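Local coordinates for hypothetical protein (Staphylococcus aureus subsp. aureus, PDB 1QYI) that is of unknown function but belongs to the haloacid dehalogenase (HAD)-like proteins and is probably a hydrolase, at residues A[2-7]-A[367-372]; A[222-227]-A[256-261]. One frame throughout, in Å; residues are numbered along the deposited sequence.

Interaction 1 (A[2-7]-A[367-372]); sequences KKILFD and GELRGV
A salt bridge from Arg370 NH2 to Asp226 OD2 ties the C-terminal helix to helix 217-229, next to Leu369, the residue that touches Ile4 and Phe6. Between 2-7 and 367-372 themselves there is no hydrogen bond. The contact is apolar and slight, burying 85 Å² in all, and its closest CA atoms, those of Ile4 and Leu369, are still 11.1 Å apart. Side-chain length bridges that gap. Ile4 has CG1 trans to its backbone N (chi1 169°), and a second extended torsion carries CD1 outward to meet Leu369 CD2 tip to tip at 3.9 Å. The same methyl, Leu369 CD2, lies near the plane of the Phe6 ring and 3.9 Å from CZ, so it meets the ring at its rim, not over a face. All three touching residues are buried. Phe6 also packs on Leu224 and Leu227, which places helix 217-229 beside the contact. Strand 3-6 lies inside the parallel sheet and leads into Asp7, whose OD2 comes close to carboxylate oxygens of Asp323 and Asp327. This acidic cluster, together with the sheet order, is consistent with the Rossmann-like core of HAD-family proteins, in which the active site lies at the carboxyl ends of the strands.

Interaction 2 (A[222-227]-A[256-261]); sequences VLLNDL and PYFEAD
Leu224, on helix 217-229, packs against Tyr257 and Phe258 in the loop that leads to edge strand 263-264, one flank of the Rossmann-like alpha/beta core. The contact is apolar: no hydrogen bond crosses between the segments, and 194 Å² is buried. Leu224 contributes through two atoms. Its CB stands over one face of the Tyr257 ring, 4.2 Å from the centroid and 22° off the normal, which is a CH-pi contact displaced toward the ring's rim. Further out, CD1 reaches Tyr257 CD2 at 3.8 Å. The helix backbone sets CB over the phenol ring; chi1 of -64° then puts CG beside the backbone N, and the extended second torsion carries CD1 past the phenol toward Phe258. Tyr257 and Phe258 have nearly the same first torsion, yet their side chains part, because the backbone leaves a 3-10 turn at Tyr257 and becomes extended at Phe258. Asn225 borders the contact on its exposed side. Its CB comes within 4.2 Å of Tyr257 CE1, and the amide plane is turned 65° from the ring plane, so the two do not stack. Deeper in, Phe258 leans on Phe6 and Ile236 of the sheet, while Leu234 touches Leu224 and both aromatic residues. The long axes of Leu224 and Phe258 meet at roughly a right angle, with Leu224 CD1 lying 3.9 Å from Phe258 CE2 and 4.1 Å from CZ.

Overall arrangement
From the N terminus the chain lays down strand 3-6 and, after a long, mostly helical excursion, reaches helix 217-229. It then forms strand 233-237 and helix 242-252 before 256-261 returns to helix 217-229, so interaction 2 closes a loop of 28 residues. Only near the C terminus does 367-372 come back toward strand 3-6. Interaction 1 thus closes a loop of 359 residues, and interaction 2 is nested within it without crossing. The centres of the two interactions lie about 11 Å apart, and direct contact joins them: Phe6 CZ is 3.9 Å from Leu227 CD2. Helix 217-229 is therefore the shared element, linking the central strand, the C-terminal helix and the loop before strand 263-264.

Interaction 1 (A[2-7]-A[367-372])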
ATOM      1  N   LYS A   2      -7.066 -19.378  24.096  1.00 51.94           N
ATOM      2  CA  LYS A   2      -5.769 -19.075  23.490  1.00 46.68           C
ATOM      3  C   LYS A   2      -5.981 -18.561  22.083  1.00 43.63           C
ATOM      4  O   LYS A   2      -6.627 -19.214  21.263  1.00 43.15           O
ATOM      5  CB  LYS A   2      -4.869 -20.312  23.441  1.00 45.83           C
ATOM      6  CG  LYS A   2      -4.264 -20.709  24.770  1.00 45.71           C
ATOM      7  CD  LYS A   2      -3.226 -21.802  24.578  1.00 46.73           C
ATOM      8  CE  LYS A   2      -2.754 -22.375  25.906  1.00 47.36           C
ATOM      9  NZ  LYS A   2      -2.091 -21.366  26.766  1.00 47.90           N
ATOM     10  N   LYS A   3      -5.433 -17.385  21.807  1.00 39.71           N
ATOM     11  CA  LYS A   3      -5.581 -16.778  20.498  1.00 36.86           C
ATOM     12  C   LYS A   3      -4.250 -16.435  19.845  1.00 35.03           C
ATOM     13  O   LYS A   3      -3.239 -16.219  20.511  1.00 33.90           O
ATOM     14  CB  LYS A   3      -6.446 -15.519  20.605  1.00 37.50           C
ATOM     15  CG  LYS A   3      -7.921 -15.753  20.292  1.00 38.99           C
ATOM     16  CD  LYS A   3      -8.737 -14.472  20.412  1.00 40.56           C
ATOM     17  CE  LYS A   3     -10.053 -14.568  19.650  1.00 39.51           C
ATOM     18  NZ  LYS A   3      -9.826 -14.617  18.175  1.00 42.92           N
ATOM     19  N   ILE A   4      -4.255 -16.407  18.520  1.00 33.62           N
ATOM     20  CA  ILE A   4      -3.063 -16.078  17.765  1.00 31.64           C
ATOM     21  C   ILE A   4      -3.468 -15.064  16.706  1.00 29.22           C
ATOM     22  O   ILE A   4      -4.188 -15.389  15.776  1.00 29.05           O
ATOM     23  CB  ILE A   4      -2.448 -17.330  17.124  1.00 31.38           C
ATOM     24  CG1 ILE A   4      -1.365 -16.908  16.130  1.00 33.06           C
ATOM     25  CG2 ILE A   4      -3.535 -18.136  16.472  1.00 32.23           C
ATOM     26  CD1 ILE A   4      -0.474 -18.057  15.699  1.00 36.59           C
ATOM     27  N   LEU A   5      -2.996 -13.834  16.874  1.00 26.59           N
ATOM     28  CA  LEU A   5      -3.326 -12.768  15.960  1.00 24.62           C
ATOM     29  C   LEU A   5      -2.278 -12.613  14.868  1.00 25.09           C
ATOM     30  O   LEU A   5      -1.080 -12.451  15.146  1.00 22.60           O
ATOM     31  CB  LEU A   5      -3.498 -11.461  16.730  1.00 22.69           C
ATOM     32  CG  LEU A   5      -4.291 -11.574  18.035  1.00 20.66           C
ATOM     33  CD1 LEU A   5      -4.395 -10.206  18.673  1.00 19.69           C
ATOM     34  CD2 LEU A   5      -5.678 -12.156  17.776  1.00 18.79           C
ATOM     35  N   PHE A   6      -2.755 -12.655  13.621  1.00 25.00           N
ATOM     36  CA  PHE A   6      -1.923 -12.549  12.422  1.00 22.58           C
ATOM     37  C   PHE A   6      -1.981 -11.193  11.735  1.00 23.18           C
ATOM     38  O   PHE A   6      -2.981 -10.476  11.799  1.00 21.91           O
ATOM     39  CB  PHE A   6      -2.362 -13.599  11.401  1.00 23.99           C
ATOM     40  CG  PHE A   6      -1.910 -14.996  11.720  1.00 26.65           C
ATOM     41  CD1 PHE A   6      -0.604 -15.396  11.426  1.00 25.82           C
ATOM     42  CD2 PHE A   6      -2.791 -15.918  12.291  1.00 25.61           C
ATOM     43  CE1 PHE A   6      -0.181 -16.689  11.688  1.00 26.87           C
ATOM     44  CE2 PHE A   6      -2.381 -17.214  12.560  1.00 28.08           C
ATOM     45  CZ  PHE A   6      -1.067 -17.605  12.256  1.00 30.21           C
ATOM     46  N   ASP A   7      -0.886 -10.852  11.069  1.00 23.83           N
ATOM     47  CA  ASP A   7      -0.807  -9.622  10.289  1.00 22.65           C
ATOM     48  C   ASP A   7      -0.869 -10.140   8.857  1.00 21.36           C
ATOM     49  O   ASP A   7      -0.568 -11.308   8.623  1.00 20.97           O
ATOM     50  CB  ASP A   7       0.510  -8.895  10.547  1.00 24.13           C
ATOM     51  CG  ASP A   7       0.658  -7.641   9.707  1.00 26.02           C
ATOM     52  OD1 ASP A   7      -0.366  -7.006   9.377  1.00 27.01           O
ATOM     53  OD2 ASP A   7       1.805  -7.277   9.380  1.00 28.50           O
ATOM     54  N   GLY A 367       5.738 -20.800   7.912  1.00 33.83           N
ATOM     55  CA  GLY A 367       5.842 -22.241   8.065  1.00 34.22           C
ATOM     56  C   GLY A 367       6.536 -22.687   9.339  1.00 35.71           C
ATOM     57  O   GLY A 367       6.081 -23.608  10.029  1.00 36.81           O
ATOM     58  N   GLU A 368       7.642 -22.022   9.649  1.00 34.25           N
ATOM     59  CA  GLU A 368       8.436 -22.326  10.827  1.00 34.39           C
ATOM     60  C   GLU A 368       7.730 -21.952  12.123  1.00 33.72           C
ATOM     61  O   GLU A 368       8.346 -21.927  13.190  1.00 34.27           O
ATOM     62  CB  GLU A 368       9.784 -21.601  10.740  1.00 34.59           C
ATOM     63  CG  GLU A 368      10.772 -22.260   9.787  1.00 37.14           C
ATOM     64  CD  GLU A 368      12.084 -21.499   9.668  1.00 39.59           C
ATOM     65  OE1 GLU A 368      12.479 -20.834  10.655  1.00 41.81           O
ATOM     66  OE2 GLU A 368      12.733 -21.585   8.595  1.00 38.35           O
ATOM     67  N   LEU A 369       6.436 -21.672  12.031  1.00 33.56           N
ATOM     68  CA  LEU A 369       5.654 -21.289  13.207  1.00 33.41           C
ATOM     69  C   LEU A 369       5.413 -22.460  14.159  1.00 33.39           C
ATOM     70  O   LEU A 369       5.241 -22.262  15.363  1.00 33.74           O
ATOM     71  CB  LEU A 369       4.311 -20.690  12.779  1.00 33.11           C
ATOM     72  CG  LEU A 369       3.339 -20.302  13.896  1.00 33.16           C
ATOM     73  CD1 LEU A 369       3.953 -19.208  14.760  1.00 33.11           C
ATOM     74  CD2 LEU A 369       2.031 -19.820  13.293  1.00 34.71           C
ATOM     75  N   ARG A 370       5.396 -23.677  13.624  1.00 32.71           N
ATOM     76  CA  ARG A 370       5.183 -24.850  14.461  1.00 33.28           C
ATOM     77  C   ARG A 370       6.322 -25.016  15.467  1.00 33.13           C
ATOM     78  O   ARG A 370       6.101 -25.411  16.612  1.00 31.79           O
ATOM     79  CB  ARG A 370       5.088 -26.115  13.611  1.00 34.87           C
ATOM     80  CG  ARG A 370       3.743 -26.375  12.980  1.00 35.92           C
ATOM     81  CD  ARG A 370       3.729 -27.780  12.409  1.00 35.74           C
ATOM     82  NE  ARG A 370       2.460 -28.134  11.796  1.00 35.34           N
ATOM     83  CZ  ARG A 370       1.984 -27.573  10.691  1.00 36.70           C
ATOM     84  NH1 ARG A 370       2.677 -26.627  10.074  1.00 34.98           N
ATOM     85  NH2 ARG A 370       0.813 -27.966  10.198  1.00 38.57           N
ATOM     86  N   GLY A 371       7.540 -24.711  15.023  1.00 32.87           N
ATOM     87  CA  GLY A 371       8.704 -24.837  15.880  1.00 32.87           C
ATOM     88  C   GLY A 371       8.572 -24.031  17.149  1.00 32.49           C
ATOM     89  O   GLY A 371       9.017 -24.454  18.212  1.00 32.88           O
ATOM     90  N   VAL A 372       7.950 -22.863  17.036  1.00 33.21           N
ATOM     91  CA  VAL A 372       7.754 -21.992  18.179  1.00 32.27           C
ATOM     92  C   VAL A 372       6.682 -22.517  19.116  1.00 33.44           C
ATOM     93  O   VAL A 372       6.813 -22.416  20.337  1.00 35.19           O
ATOM     94  CB  VAL A 372       7.341 -20.591  17.737  1.00 31.20           C
ATOM     95  CG1 VAL A 372       7.191 -19.688  18.949  1.00 28.69           C
ATOM     96  CG2 VAL A 372       8.369 -20.035  16.774  1.00 31.83           C
TER

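Interaction 2 (A[222-227]-A[256-261])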
ATOM      1  N   VAL A 222      -3.121 -25.976   5.838  1.00 33.51           N
ATOM      2  CA  VAL A 222      -2.930 -27.119   6.735  1.00 32.22           C
ATOM      3  C   VAL A 222      -2.434 -26.625   8.089  1.00 31.49           C
ATOM      4  O   VAL A 222      -2.784 -27.174   9.132  1.00 31.84           O
ATOM      5  CB  VAL A 222      -1.890 -28.123   6.174  1.00 33.55           C
ATOM      6  CG1 VAL A 222      -1.664 -29.249   7.180  1.00 32.57           C
ATOM      7  CG2 VAL A 222      -2.364 -28.695   4.847  1.00 32.87           C
ATOM      8  N   LEU A 223      -1.602 -25.587   8.058  1.00 31.68           N
ATOM      9  CA  LEU A 223      -1.056 -24.990   9.268  1.00 29.76           C
ATOM     10  C   LEU A 223      -2.166 -24.328  10.067  1.00 28.10           C
ATOM     11  O   LEU A 223      -2.253 -24.497  11.280  1.00 27.68           O
ATOM     12  CB  LEU A 223       0.016 -23.954   8.910  1.00 31.85           C
ATOM     13  CG  LEU A 223       0.388 -22.877   9.943  1.00 32.82           C
ATOM     14  CD1 LEU A 223       0.995 -23.515  11.194  1.00 32.74           C
ATOM     15  CD2 LEU A 223       1.357 -21.888   9.303  1.00 31.85           C
ATOM     16  N   LEU A 224      -3.016 -23.571   9.385  1.00 27.21           N
ATOM     17  CA  LEU A 224      -4.126 -22.890  10.052  1.00 27.05           C
ATOM     18  C   LEU A 224      -5.105 -23.906  10.623  1.00 27.28           C
ATOM     19  O   LEU A 224      -5.604 -23.749  11.736  1.00 25.87           O
ATOM     20  CB  LEU A 224      -4.852 -21.967   9.070  1.00 26.30           C
ATOM     21  CG  LEU A 224      -4.011 -20.809   8.530  1.00 25.72           C
ATOM     22  CD1 LEU A 224      -4.827 -20.003   7.534  1.00 26.75           C
ATOM     23  CD2 LEU A 224      -3.544 -19.940   9.689  1.00 23.84           C
ATOM     24  N   ASN A 225      -5.372 -24.947   9.840  1.00 28.53           N
ATOM     25  CA  ASN A 225      -6.279 -26.015  10.234  1.00 28.73           C
ATOM     26  C   ASN A 225      -5.785 -26.709  11.505  1.00 29.12           C
ATOM     27  O   ASN A 225      -6.551 -26.901  12.443  1.00 29.17           O
ATOM     28  CB  ASN A 225      -6.405 -27.024   9.088  1.00 31.85           C
ATOM     29  CG  ASN A 225      -7.557 -27.988   9.280  1.00 34.28           C
ATOM     30  OD1 ASN A 225      -8.698 -27.577   9.523  1.00 35.40           O
ATOM     31  ND2 ASN A 225      -7.272 -29.276   9.158  1.00 34.52           N
ATOM     32  N   ASP A 226      -4.508 -27.082  11.539  1.00 29.35           N
ATOM     33  CA  ASP A 226      -3.965 -27.739  12.723  1.00 29.91           C
ATOM     34  C   ASP A 226      -3.953 -26.763  13.890  1.00 30.44           C
ATOM     35  O   ASP A 226      -4.180 -27.156  15.030  1.00 31.02           O
ATOM     36  CB  ASP A 226      -2.542 -28.250  12.479  1.00 30.48           C
ATOM     37  CG  ASP A 226      -2.450 -29.189  11.296  1.00 32.76           C
ATOM     38  OD1 ASP A 226      -3.442 -29.894  10.993  1.00 32.39           O
ATOM     39  OD2 ASP A 226      -1.364 -29.238  10.678  1.00 35.17           O
ATOM     40  N   LEU A 227      -3.680 -25.491  13.606  1.00 31.27           N
ATOM     41  CA  LEU A 227      -3.654 -24.464  14.644  1.00 30.46           C
ATOM     42  C   LEU A 227      -4.990 -24.476  15.371  1.00 30.56           C
ATOM     43  O   LEU A 227      -5.043 -24.386  16.601  1.00 31.29           O
ATOM     44  CB  LEU A 227      -3.409 -23.089  14.023  1.00 31.79           C
ATOM     45  CG  LEU A 227      -2.070 -22.377  14.240  1.00 33.57           C
ATOM     46  CD1 LEU A 227      -0.912 -23.354  14.254  1.00 31.96           C
ATOM     47  CD2 LEU A 227      -1.900 -21.340  13.133  1.00 33.25           C
ATOM     48  N   PRO A 256     -12.111 -18.725   5.359  1.00 31.87           N
ATOM     49  CA  PRO A 256     -12.817 -19.698   6.203  1.00 31.47           C
ATOM     50  C   PRO A 256     -12.144 -20.026   7.546  1.00 31.64           C
ATOM     51  O   PRO A 256     -12.785 -20.585   8.443  1.00 31.43           O
ATOM     52  CB  PRO A 256     -12.932 -20.917   5.287  1.00 32.35           C
ATOM     53  CG  PRO A 256     -13.127 -20.281   3.939  1.00 30.58           C
ATOM     54  CD  PRO A 256     -12.085 -19.174   3.952  1.00 31.55           C
ATOM     55  N   TYR A 257     -10.866 -19.672   7.684  1.00 32.06           N
ATOM     56  CA  TYR A 257     -10.103 -19.928   8.915  1.00 29.93           C
ATOM     57  C   TYR A 257     -10.083 -18.721   9.842  1.00 29.64           C
ATOM     58  O   TYR A 257      -9.415 -18.743  10.876  1.00 27.83           O
ATOM     59  CB  TYR A 257      -8.659 -20.292   8.581  1.00 28.82           C
ATOM     60  CG  TYR A 257      -8.533 -21.518   7.721  1.00 28.33           C
ATOM     61  CD1 TYR A 257      -8.762 -22.793   8.247  1.00 26.87           C
ATOM     62  CD2 TYR A 257      -8.198 -21.408   6.374  1.00 27.17           C
ATOM     63  CE1 TYR A 257      -8.663 -23.928   7.449  1.00 26.76           C
ATOM     64  CE2 TYR A 257      -8.096 -22.525   5.566  1.00 27.94           C
ATOM     65  CZ  TYR A 257      -8.329 -23.783   6.102  1.00 27.04           C
ATOM     66  OH  TYR A 257      -8.239 -24.880   5.280  1.00 26.18           O
ATOM     67  N   PHE A 258     -10.816 -17.676   9.474  1.00 29.35           N
ATOM     68  CA  PHE A 258     -10.868 -16.457  10.269  1.00 31.65           C
ATOM     69  C   PHE A 258     -12.305 -15.977  10.417  1.00 33.76           C
ATOM     70  O   PHE A 258     -12.966 -15.707   9.419  1.00 36.04           O
ATOM     71  CB  PHE A 258     -10.055 -15.355   9.587  1.00 29.22           C
ATOM     72  CG  PHE A 258      -8.619 -15.704   9.371  1.00 29.59           C
ATOM     73  CD1 PHE A 258      -7.670 -15.412  10.339  1.00 28.09           C
ATOM     74  CD2 PHE A 258      -8.210 -16.336   8.202  1.00 28.26           C
ATOM     75  CE1 PHE A 258      -6.338 -15.740  10.146  1.00 28.00           C
ATOM     76  CE2 PHE A 258      -6.878 -16.669   8.001  1.00 27.64           C
ATOM     77  CZ  PHE A 258      -5.940 -16.371   8.976  1.00 27.69           C
ATOM     78  N   GLU A 259     -12.787 -15.869  11.651  1.00 36.45           N
ATOM     79  CA  GLU A 259     -14.145 -15.386  11.897  1.00 38.18           C
ATOM     80  C   GLU A 259     -14.200 -13.908  11.545  1.00 37.99           C
ATOM     81  O   GLU A 259     -13.322 -13.145  11.933  1.00 37.68           O
ATOM     82  CB  GLU A 259     -14.519 -15.552  13.366  1.00 41.31           C
ATOM     83  CG  GLU A 259     -15.723 -16.426  13.588  1.00 47.53           C
ATOM     84  CD  GLU A 259     -15.499 -17.830  13.089  1.00 50.53           C
ATOM     85  OE1 GLU A 259     -15.341 -18.001  11.860  1.00 50.92           O
ATOM     86  OE2 GLU A 259     -15.468 -18.758  13.931  1.00 52.62           O
ATOM     87  N   ALA A 260     -15.242 -13.498  10.834  1.00 37.42           N
ATOM     88  CA  ALA A 260     -15.375 -12.104  10.441  1.00 38.11           C
ATOM     89  C   ALA A 260     -15.341 -11.111  11.608  1.00 37.97           C
ATOM     90  O   ALA A 260     -14.956  -9.953  11.427  1.00 38.26           O
ATOM     91  CB  ALA A 260     -16.656 -11.909   9.626  1.00 38.03           C
ATOM     92  N   ASP A 261     -15.735 -11.546  12.801  1.00 37.52           N
ATOM     93  CA  ASP A 261     -15.739 -10.640  13.950  1.00 37.80           C
ATOM     94  C   ASP A 261     -14.360 -10.451  14.567  1.00 36.87           C
ATOM     95  O   ASP A 261     -14.167  -9.614  15.453  1.00 36.78           O
ATOM     96  CB  ASP A 261     -16.718 -11.134  15.018  1.00 40.13           C
ATOM     97  CG  ASP A 261     -17.777 -10.100  15.351  1.00 44.01           C
ATOM     98  OD1 ASP A 261     -18.786 -10.459  15.995  1.00 46.50           O
ATOM     99  OD2 ASP A 261     -17.597  -8.921  14.966  1.00 45.28           O
TER